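Local atomic coordinates of poly(ADP-ribose) glycohydrolase (Thermomonospora curvata, PDB entry 3SIG), a protein that hydrolyses the glycosidic ribose-ribose bonds of poly(ADP-ribose), releasing ADP-ribose, and was crystallised with that product bound. Residues R4-A9 against F104-H109; T174-P178 against V195-R199; L204-R208 against F246-F250. One frame throughout, in Å; residues are numbered along the deposited sequence.

Interactions 1, 2 and 3 follow one another along the chain without overlap, and each fastens a loop to a helix. Interaction 1 ties the N-terminal helix 2-17 to the loop after strand 90-94; its centre is about 26 Å from that of interaction 2 and about 33 Å from that of interaction 3, on the opposite side of the chain's centre from the latter. Interactions 2 and 3 share helix 189-209, with centres about 15 Å apart. The first half of that helix meets the chain following strand 163-175 near the bound ADP-ribose, whereas its C-terminal part meets the loop before strand 252-256. All three strands belong to the mixed central sheet of this macrodomain-type fold.

Interaction 1: residues R4-A9 against F104-H109; sequences RRAIAA and FLSGAH
R4 reaches H109 and G107 by way of a first torsion that sets CG anti to its carbonyl carbon (chi1 -71°) and a bend at chi3 (-62°), which lays the guanidinium along the backbone of 107-109. On the other side, H109 has CG anti to the backbone N, which turns the imidazole toward the guanidinium; the two lie flat on each other. The planes are nearly parallel, 9° apart, with centres separated by 4.5 Å; the overlap is offset, NH1 sitting over one ring face toward the rim while H109 CB covers the centre of the guanidinium. A nearly straight bond from R4 NE to G107 O, 2.8 Å, together with the stack, holds the group in its plane: the acceptor lies in the guanidinium plane, although the donor stands above the carbonyl plane. G107 lets the chains close in, since its CA is 4.0 Å from that of R5 and its positive phi suits glycine. Further along the helix, A8 CB packs 3.6 Å from F104 CD2 and also touches L105 CD2, while a water donates to both R5 O and L105 O. The ring of F104 meets Y122 edge-to-face, and E113 touches F104 and A108. The segment 104-109 lies in the spacer of the PARG signature GGG-X6-8-QEE, covered here by the N-terminal helix near the ADP-ribose pocket.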
ATOM      1  N   ARG A   4      -5.698  -9.223 -17.012  1.00 19.39           N
ATOM      2  CA  ARG A   4      -5.813  -8.316 -15.875  1.00 15.96           C
ATOM      3  C   ARG A   4      -7.107  -7.501 -15.925  1.00 16.05           C
ATOM      4  O   ARG A   4      -7.754  -7.326 -14.908  1.00 16.04           O
ATOM      5  CB  ARG A   4      -4.602  -7.384 -15.769  1.00 16.84           C
ATOM      6  CG  ARG A   4      -3.326  -8.095 -15.327  1.00 18.35           C
ATOM      7  CD  ARG A   4      -2.157  -7.140 -15.112  1.00 19.70           C
ATOM      8  NE  ARG A   4      -1.760  -6.425 -16.317  1.00 22.64           N
ATOM      9  CZ  ARG A   4      -0.787  -6.801 -17.134  1.00 31.10           C
ATOM     10  NH1 ARG A   4      -0.095  -7.913 -16.897  1.00 32.41           N
ATOM     11  NH2 ARG A   4      -0.504  -6.044 -18.189  1.00 27.62           N
ATOM     12  N   ARG A   5      -7.500  -7.029 -17.102  1.00 15.27           N
ATOM     13  CA  ARG A   5      -8.739  -6.278 -17.232  1.00 16.52           C
ATOM     14  C   ARG A   5      -9.931  -7.169 -16.857  1.00 16.12           C
ATOM     15  O   ARG A   5     -10.862  -6.730 -16.161  1.00 16.24           O
ATOM     16  CB  ARG A   5      -8.845  -5.730 -18.659  1.00 21.19           C
ATOM     17  CG  ARG A   5     -10.033  -4.845 -18.907  1.00 30.57           C
ATOM     18  CD  ARG A   5     -10.081  -4.407 -20.375  1.00 42.31           C
ATOM     19  NE  ARG A   5     -11.425  -3.978 -20.767  1.00 58.41           N
ATOM     20  CZ  ARG A   5     -11.865  -3.917 -22.023  1.00 67.53           C
ATOM     21  NH1 ARG A   5     -11.071  -4.258 -23.032  1.00 70.90           N
ATOM     22  NH2 ARG A   5     -13.107  -3.516 -22.279  1.00 67.77           N
ATOM     23  N   ALA A   6      -9.936  -8.422 -17.319  1.00 15.80           N
ATOM     24  CA  ALA A   6     -11.009  -9.354 -16.999  1.00 17.20           C
ATOM     25  C   ALA A   6     -11.088  -9.627 -15.495  1.00 16.40           C
ATOM     26  O   ALA A   6     -12.169  -9.653 -14.922  1.00 16.53           O
ATOM     27  CB  ALA A   6     -10.842 -10.664 -17.769  1.00 20.99           C
ATOM     28  N   ILE A   7      -9.940  -9.838 -14.871  1.00 13.98           N
ATOM     29  CA  ILE A   7      -9.896 -10.064 -13.436  1.00 13.55           C
ATOM     30  C   ILE A   7     -10.421  -8.848 -12.661  1.00 13.22           C
ATOM     31  O   ILE A   7     -11.245  -8.978 -11.753  1.00 13.25           O
ATOM     32  CB  ILE A   7      -8.477 -10.408 -12.989  1.00 13.21           C
ATOM     33  CG1 ILE A   7      -8.123 -11.817 -13.484  1.00 17.67           C
ATOM     34  CG2 ILE A   7      -8.377 -10.341 -11.486  1.00 15.84           C
ATOM     35  CD1 ILE A   7      -6.672 -12.140 -13.334  1.00 20.61           C
ATOM     36  N   ALA A   8      -9.986  -7.659 -13.072  1.00 12.49           N
ATOM     37  CA  ALA A   8     -10.497  -6.436 -12.451  1.00 12.55           C
ATOM     38  C   ALA A   8     -12.007  -6.317 -12.537  1.00 12.92           C
ATOM     39  O   ALA A   8     -12.653  -5.990 -11.538  1.00 14.34           O
ATOM     40  CB  ALA A   8      -9.864  -5.237 -13.068  1.00 13.95           C
ATOM     41  N   ALA A   9     -12.588  -6.596 -13.696  1.00 15.03           N
ATOM     42  CA  ALA A   9     -14.025  -6.518 -13.827  1.00 14.72           C
ATOM     43  C   ALA A   9     -14.710  -7.556 -12.944  1.00 16.22           C
ATOM     44  O   ALA A   9     -15.778  -7.299 -12.386  1.00 15.61           O
ATOM     45  CB  ALA A   9     -14.419  -6.697 -15.311  1.00 17.08           C
ATOM     46  N   PHE A 104      -6.405  -0.136 -12.591  1.00 11.60           N
ATOM     47  CA  PHE A 104      -6.648  -1.560 -12.554  1.00 11.54           C
ATOM     48  C   PHE A 104      -7.697  -1.995 -13.556  1.00 12.21           C
ATOM     49  O   PHE A 104      -7.562  -3.072 -14.150  1.00 12.69           O
ATOM     50  CB  PHE A 104      -6.914  -2.087 -11.133  1.00 10.22           C
ATOM     51  CG  PHE A 104      -8.323  -1.935 -10.614  1.00  9.71           C
ATOM     52  CD1 PHE A 104      -8.861  -0.692 -10.317  1.00 10.90           C
ATOM     53  CD2 PHE A 104      -9.058  -3.066 -10.319  1.00 10.35           C
ATOM     54  CE1 PHE A 104     -10.135  -0.587  -9.799  1.00 12.99           C
ATOM     55  CE2 PHE A 104     -10.320  -2.974  -9.773  1.00 11.73           C
ATOM     56  CZ  PHE A 104     -10.864  -1.725  -9.523  1.00 13.83           C
ATOM     57  N   LEU A 105      -8.752  -1.198 -13.734  1.00 13.57           N
ATOM     58  CA  LEU A 105      -9.830  -1.591 -14.642  1.00 13.31           C
ATOM     59  C   LEU A 105      -9.450  -1.541 -16.103  1.00 15.74           C
ATOM     60  O   LEU A 105     -10.128  -2.165 -16.913  1.00 17.98           O
ATOM     61  CB  LEU A 105     -11.104  -0.801 -14.340  1.00 16.29           C
ATOM     62  CG  LEU A 105     -11.810  -1.300 -13.070  1.00 16.13           C
ATOM     63  CD1 LEU A 105     -12.720  -0.195 -12.501  1.00 21.56           C
ATOM     64  CD2 LEU A 105     -12.572  -2.576 -13.292  1.00 19.24           C
ATOM     65  N   SER A 106      -8.377  -0.843 -16.437  1.00 15.47           N
ATOM     66  CA  SER A 106      -7.851  -0.890 -17.799  1.00 16.11           C
ATOM     67  C   SER A 106      -6.794  -1.970 -17.974  1.00 17.63           C
ATOM     68  O   SER A 106      -6.163  -2.072 -19.029  1.00 20.34           O
ATOM     69  CB  SER A 106      -7.199   0.455 -18.124  1.00 25.79           C
ATOM     70  OG  SER A 106      -8.121   1.517 -17.977  1.00 38.40           O
ATOM     71  N   GLY A 107      -6.546  -2.742 -16.924  1.00 17.05           N
ATOM     72  CA  GLY A 107      -5.562  -3.804 -16.992  1.00 16.18           C
ATOM     73  C   GLY A 107      -4.127  -3.384 -16.778  1.00 16.06           C
ATOM     74  O   GLY A 107      -3.193  -4.117 -17.121  1.00 17.96           O
ATOM     75  N   ALA A 108      -3.917  -2.203 -16.201  1.00 14.33           N
ATOM     76  CA  ALA A 108      -2.551  -1.758 -15.907  1.00 15.29           C
ATOM     77  C   ALA A 108      -1.907  -2.662 -14.861  1.00 13.51           C
ATOM     78  O   ALA A 108      -2.601  -3.300 -14.062  1.00 13.12           O
ATOM     79  CB  ALA A 108      -2.531  -0.307 -15.435  1.00 16.79           C
ATOM     80  N   HIS A 109      -0.584  -2.708 -14.864  1.00 15.77           N
ATOM     81  CA  HIS A 109       0.187  -3.636 -14.052  1.00 15.17           C
ATOM     82  C   HIS A 109       1.224  -2.913 -13.206  1.00 15.33           C
ATOM     83  O   HIS A 109       2.297  -2.551 -13.679  1.00 18.18           O
ATOM     84  CB  HIS A 109       0.910  -4.592 -14.991  1.00 16.46           C
ATOM     85  CG  HIS A 109       1.636  -5.711 -14.307  1.00 17.02           C
ATOM     86  ND1 HIS A 109       1.202  -6.295 -13.138  1.00 19.08           N
ATOM     87  CD2 HIS A 109       2.751  -6.393 -14.674  1.00 24.76           C
ATOM     88  CE1 HIS A 109       2.025  -7.272 -12.800  1.00 26.98           C
ATOM     89  NE2 HIS A 109       2.968  -7.359 -13.722  1.00 28.81           N
TER
HETATM   90  O   HOH W   1     -12.025  -4.118 -16.478  1.00 25.27           O

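Interaction 2: residues T174-P178 against V195-R199; sequences TSPAP and VLRGR
The chain of 174-178 continues in extended form from strand 163-175, P176, A177 and P178 all having extended backbone angles, and runs past one side of the helix that carries 195-199. The backbones stay well apart, A177 and L196 being the closest pair at 7.0 Å between CA atoms, and side chains bridge the interval. R199 does most of this. Its CG stands anti to the backbone N, sending the chain toward the loop, and a bend at chi3 (-61°) turns the guanidinium along it. NH2 donates to P176 O at 2.9 Å, a somewhat bent bond (143° at the hydrogen) in which the acceptor is tilted from the guanidinium plane. The same nitrogen also bonds to L142 O, and NE forms a salt bridge with D145, which probably offsets the buried charge and limits the rotation of the group. Nearer the helix, the aliphatic part of R199 passes S175, whose OG lies 3.4 Å from CG. V195 CG1 covers one guanidinium face, offset toward its rim, and also meets P178 CG at 4.2 Å. L196 approaches the proline ring at about a right angle, its CD2 resting 3.7 Å from P178 CD. L196 also packs against helix 229-240. The helix lies on the beta-alpha-beta crossover from strand 163-175 to strand 214-217, and the segment it grips is a loop at a strand end of the macrodomain-type fold, where the side chain of A177 comes about 5 Å from the bound ADP-ribose.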
ATOM      1  N   THR A 174      -2.898   4.215   2.276  1.00  6.89           N
ATOM      2  CA  THR A 174      -2.834   4.707   0.905  1.00  7.43           C
ATOM      3  C   THR A 174      -2.250   6.101   0.911  1.00  7.50           C
ATOM      4  O   THR A 174      -2.880   7.045   1.391  1.00  8.25           O
ATOM      5  CB  THR A 174      -4.250   4.644   0.271  1.00  6.70           C
ATOM      6  OG1 THR A 174      -4.553   3.271   0.039  1.00  7.74           O
ATOM      7  CG2 THR A 174      -4.400   5.359  -1.039  1.00  8.93           C
ATOM      8  N   SER A 175      -1.023   6.197   0.407  1.00  6.86           N
ATOM      9  CA  SER A 175      -0.270   7.434   0.385  1.00  7.84           C
ATOM     10  C   SER A 175       0.567   7.420  -0.881  1.00  7.93           C
ATOM     11  O   SER A 175       1.329   6.484  -1.089  1.00  8.60           O
ATOM     12  CB  SER A 175       0.668   7.464   1.600  1.00  9.53           C
ATOM     13  OG  SER A 175       1.636   8.512   1.532  1.00 11.21           O
ATOM     14  N   PRO A 176       0.439   8.447  -1.749  1.00  8.73           N
ATOM     15  CA  PRO A 176       1.248   8.443  -2.972  1.00  8.95           C
ATOM     16  C   PRO A 176       2.629   9.001  -2.720  1.00  8.26           C
ATOM     17  O   PRO A 176       2.801  10.054  -2.109  1.00  9.30           O
ATOM     18  CB  PRO A 176       0.474   9.401  -3.885  1.00  9.58           C
ATOM     19  CG  PRO A 176      -0.123  10.384  -2.926  1.00 11.79           C
ATOM     20  CD  PRO A 176      -0.443   9.617  -1.672  1.00 10.15           C
ATOM     21  N   ALA A 177       3.641   8.293  -3.189  1.00  8.91           N
ATOM     22  CA  ALA A 177       4.996   8.834  -3.188  1.00  9.53           C
ATOM     23  C   ALA A 177       5.012   9.999  -4.178  1.00  9.86           C
ATOM     24  O   ALA A 177       4.215  10.036  -5.124  1.00 10.22           O
ATOM     25  CB  ALA A 177       6.013   7.773  -3.602  1.00  8.82           C
ATOM     26  N   PRO A 178       5.947  10.943  -4.008  1.00 10.84           N
ATOM     27  CA  PRO A 178       6.086  11.987  -5.029  1.00 11.67           C
ATOM     28  C   PRO A 178       6.392  11.353  -6.379  1.00 12.92           C
ATOM     29  O   PRO A 178       7.125  10.366  -6.480  1.00 12.58           O
ATOM     30  CB  PRO A 178       7.246  12.823  -4.512  1.00 12.72           C
ATOM     31  CG  PRO A 178       7.993  11.941  -3.580  1.00 13.53           C
ATOM     32  CD  PRO A 178       6.949  11.073  -2.937  1.00 10.99           C
ATOM     33  N   VAL A 195      10.529  15.452   1.438  1.00 10.87           N
ATOM     34  CA  VAL A 195       9.143  15.085   1.180  1.00 11.33           C
ATOM     35  C   VAL A 195       8.932  13.592   1.528  1.00 10.09           C
ATOM     36  O   VAL A 195       7.981  13.223   2.219  1.00 10.42           O
ATOM     37  CB  VAL A 195       8.745  15.376  -0.281  1.00 11.61           C
ATOM     38  CG1 VAL A 195       7.391  14.780  -0.571  1.00 13.99           C
ATOM     39  CG2 VAL A 195       8.726  16.871  -0.513  1.00 14.26           C
ATOM     40  N   LEU A 196       9.846  12.733   1.105  1.00  9.67           N
ATOM     41  CA  LEU A 196       9.738  11.298   1.375  1.00  8.13           C
ATOM     42  C   LEU A 196       9.784  11.018   2.866  1.00  8.48           C
ATOM     43  O   LEU A 196       8.993  10.224   3.362  1.00  9.68           O
ATOM     44  CB  LEU A 196      10.881  10.538   0.706  1.00  9.49           C
ATOM     45  CG  LEU A 196      10.731  10.334  -0.802  1.00 10.14           C
ATOM     46  CD1 LEU A 196      12.072   9.884  -1.360  1.00 12.68           C
ATOM     47  CD2 LEU A 196       9.674   9.324  -1.146  1.00 11.95           C
ATOM     48  N   ARG A 197      10.679  11.655   3.594  1.00  9.87           N
ATOM     49  CA  ARG A 197      10.806  11.428   5.009  1.00  9.61           C
ATOM     50  C   ARG A 197       9.564  11.878   5.763  1.00  9.89           C
ATOM     51  O   ARG A 197       9.064  11.150   6.628  1.00 10.10           O
ATOM     52  CB  ARG A 197      12.039  12.128   5.549  1.00 12.48           C
ATOM     53  CG  ARG A 197      12.221  11.810   7.015  1.00 18.87           C
ATOM     54  CD  ARG A 197      13.534  12.316   7.559  1.00 32.39           C
ATOM     55  NE  ARG A 197      13.761  11.843   8.922  1.00 47.70           N
ATOM     56  CZ  ARG A 197      13.319  12.473  10.006  1.00 56.21           C
ATOM     57  NH1 ARG A 197      12.630  13.606   9.890  1.00 62.56           N
ATOM     58  NH2 ARG A 197      13.570  11.974  11.209  1.00 58.21           N
ATOM     59  N   GLY A 198       9.071  13.079   5.463  1.00 10.06           N
ATOM     60  CA  GLY A 198       7.880  13.566   6.134  1.00 10.17           C
ATOM     61  C   GLY A 198       6.678  12.675   5.921  1.00  8.67           C
ATOM     62  O   GLY A 198       5.872  12.401   6.832  1.00 10.04           O
ATOM     63  N   ARG A 199       6.512  12.231   4.690  1.00  7.97           N
ATOM     64  CA  ARG A 199       5.368  11.418   4.309  1.00  7.71           C
ATOM     65  C   ARG A 199       5.456  10.019   4.866  1.00  7.27           C
ATOM     66  O   ARG A 199       4.492   9.510   5.413  1.00  8.10           O
ATOM     67  CB  ARG A 199       5.221  11.439   2.776  1.00  8.51           C
ATOM     68  CG  ARG A 199       3.886  10.936   2.254  1.00  8.04           C
ATOM     69  CD  ARG A 199       3.682  11.301   0.799  1.00  9.48           C
ATOM     70  NE  ARG A 199       3.683  12.754   0.621  1.00  9.69           N
ATOM     71  CZ  ARG A 199       3.748  13.359  -0.545  1.00 10.28           C
ATOM     72  NH1 ARG A 199       3.801  14.683  -0.577  1.00 10.10           N
ATOM     73  NH2 ARG A 199       3.838  12.679  -1.659  1.00  9.53           N
TER

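Interaction 3: residues L204-R208 against F246-F250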
ATOM      1  N   LEU A 204       3.873   5.758   8.922  1.00  8.15           N
ATOM      2  CA  LEU A 204       4.191   4.965  10.098  1.00  6.90           C
ATOM      3  C   LEU A 204       3.390   5.436  11.297  1.00  8.12           C
ATOM      4  O   LEU A 204       2.929   4.613  12.111  1.00  9.38           O
ATOM      5  CB  LEU A 204       5.688   5.007  10.395  1.00  9.10           C
ATOM      6  CG  LEU A 204       6.624   4.382   9.371  1.00 11.64           C
ATOM      7  CD1 LEU A 204       8.071   4.468   9.838  1.00 11.50           C
ATOM      8  CD2 LEU A 204       6.265   3.021   9.108  1.00 13.02           C
ATOM      9  N   ALA A 205       3.203   6.741  11.436  1.00  8.56           N
ATOM     10  CA  ALA A 205       2.413   7.241  12.550  1.00  9.92           C
ATOM     11  C   ALA A 205       0.982   6.744  12.453  1.00  8.94           C
ATOM     12  O   ALA A 205       0.393   6.406  13.496  1.00 11.28           O
ATOM     13  CB  ALA A 205       2.451   8.767  12.610  1.00 10.42           C
ATOM     14  N   ALA A 206       0.395   6.766  11.273  1.00  9.49           N
ATOM     15  CA  ALA A 206      -0.983   6.301  11.136  1.00  9.08           C
ATOM     16  C   ALA A 206      -1.082   4.826  11.454  1.00  8.29           C
ATOM     17  O   ALA A 206      -2.021   4.401  12.144  1.00 10.20           O
ATOM     18  CB  ALA A 206      -1.489   6.579   9.764  1.00 11.45           C
ATOM     19  N   ALA A 207      -0.115   4.036  11.006  1.00  8.41           N
ATOM     20  CA  ALA A 207      -0.124   2.586  11.279  1.00  8.72           C
ATOM     21  C   ALA A 207      -0.073   2.336  12.776  1.00 10.30           C
ATOM     22  O   ALA A 207      -0.839   1.523  13.327  1.00 11.25           O
ATOM     23  CB  ALA A 207       1.046   1.909  10.606  1.00  9.41           C
ATOM     24  N   ARG A 208       0.798   3.047  13.478  1.00 10.88           N
ATOM     25  CA  ARG A 208       0.976   2.812  14.890  1.00 12.66           C
ATOM     26  C   ARG A 208      -0.251   3.312  15.661  1.00 13.46           C
ATOM     27  O   ARG A 208      -0.691   2.658  16.639  1.00 15.13           O
ATOM     28  CB  ARG A 208       2.237   3.506  15.397  1.00 14.58           C
ATOM     29  CG  ARG A 208       2.692   2.995  16.791  1.00 22.16           C
ATOM     30  CD  ARG A 208       2.958   1.466  16.796  1.00 36.22           C
ATOM     31  NE  ARG A 208       3.139   0.909  18.141  1.00 42.62           N
ATOM     32  CZ  ARG A 208       2.148   0.455  18.916  1.00 47.92           C
ATOM     33  NH1 ARG A 208       0.882   0.482  18.495  1.00 43.16           N
ATOM     34  NH2 ARG A 208       2.424  -0.032  20.126  1.00 47.75           N
ATOM     35  N   PHE A 246      10.807   5.924  14.979  1.00 11.89           N
ATOM     36  CA  PHE A 246      10.040   4.683  15.044  1.00 11.72           C
ATOM     37  C   PHE A 246      10.886   3.465  15.429  1.00 12.69           C
ATOM     38  O   PHE A 246      10.414   2.339  15.316  1.00 13.53           O
ATOM     39  CB  PHE A 246       9.256   4.433  13.730  1.00 11.40           C
ATOM     40  CG  PHE A 246       8.141   5.410  13.546  1.00 10.77           C
ATOM     41  CD1 PHE A 246       6.940   5.173  14.125  1.00 10.39           C
ATOM     42  CD2 PHE A 246       8.345   6.610  12.868  1.00 11.16           C
ATOM     43  CE1 PHE A 246       5.903   6.094  13.994  1.00 11.89           C
ATOM     44  CE2 PHE A 246       7.315   7.530  12.750  1.00 12.16           C
ATOM     45  CZ  PHE A 246       6.108   7.271  13.306  1.00 12.13           C
ATOM     46  N   ALA A 247      12.120   3.685  15.871  1.00 12.42           N
ATOM     47  CA  ALA A 247      12.970   2.580  16.274  1.00 15.58           C
ATOM     48  C   ALA A 247      12.303   1.823  17.403  1.00 17.75           C
ATOM     49  O   ALA A 247      11.907   2.411  18.406  1.00 17.77           O
ATOM     50  CB  ALA A 247      14.364   3.087  16.704  1.00 15.27           C
ATOM     51  N   GLY A 248      12.160   0.516  17.216  1.00 17.12           N
ATOM     52  CA  GLY A 248      11.572  -0.353  18.217  1.00 20.32           C
ATOM     53  C   GLY A 248      10.075  -0.271  18.420  1.00 22.40           C
ATOM     54  O   GLY A 248       9.545  -0.967  19.274  1.00 24.42           O
ATOM     55  N   ARG A 249       9.370   0.537  17.625  1.00 15.92           N
ATOM     56  CA  ARG A 249       7.952   0.748  17.824  1.00 17.52           C
ATOM     57  C   ARG A 249       7.065  -0.262  17.116  1.00 20.24           C
ATOM     58  O   ARG A 249       5.878  -0.395  17.430  1.00 24.23           O
ATOM     59  CB  ARG A 249       7.564   2.155  17.400  1.00 20.08           C
ATOM     60  CG  ARG A 249       8.186   3.188  18.298  1.00 22.85           C
ATOM     61  CD  ARG A 249       7.480   4.518  18.213  1.00 31.70           C
ATOM     62  NE  ARG A 249       8.350   5.565  18.736  1.00 33.26           N
ATOM     63  CZ  ARG A 249       8.573   5.784  20.027  1.00 42.98           C
ATOM     64  NH1 ARG A 249       7.975   5.035  20.945  1.00 49.67           N
ATOM     65  NH2 ARG A 249       9.391   6.759  20.401  1.00 42.15           N
ATOM     66  N   PHE A 250       7.621  -0.955  16.140  1.00 12.68           N
ATOM     67  CA  PHE A 250       6.887  -2.014  15.479  1.00 11.09           C
ATOM     68  C   PHE A 250       7.492  -3.352  15.898  1.00 12.03           C
ATOM     69  O   PHE A 250       8.674  -3.435  16.250  1.00 15.05           O
ATOM     70  CB  PHE A 250       6.893  -1.843  13.952  1.00 11.09           C
ATOM     71  CG  PHE A 250       6.207  -0.598  13.513  1.00 10.03           C
ATOM     72  CD1 PHE A 250       4.821  -0.541  13.506  1.00 11.85           C
ATOM     73  CD2 PHE A 250       6.917   0.537  13.216  1.00 10.37           C
ATOM     74  CE1 PHE A 250       4.147   0.623  13.148  1.00 13.08           C
ATOM     75  CE2 PHE A 250       6.249   1.719  12.839  1.00 11.47           C
ATOM     76  CZ  PHE A 250       4.877   1.774  12.824  1.00 11.50           C
TER
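The ring of F246 carries L204 CB over the centre of one face, 3.6 Å from the centroid and 7° off the ring normal, a CH-pi contact. L204 CD1 follows along the ring, 3.7 Å from CD2 of F246, while the far end of the ring meets the helix backbone, CZ lying 3.5 Å from A205 N. F250 presents its edge instead: L204 O lies in the plane of that ring, 3.5 Å from CZ, and this carbonyl also accepts the helical bond from R208 N. L204 CD2 touches F250 CE2, so one leucine serves both rings. The rings come from a loop in which F246-R249 forms a type II beta turn with G248 at its third position, just before strand 252-256. F250 packs with L204 and A207 against L215 of strand 214-217, in the sheet of the macrodomain-type fold, while F246 reaches L53 of helix 46-54 and L240. Were F246 an alanine, L204 CB would probably lose the ring face it rests on, opening a gap beside A205. R208 bends at chi2 (58°), bringing CD 3.9 Å from F250 CE1 and NE within 3.1 Å of R249 O, a weak bond (123° at the hydrogen).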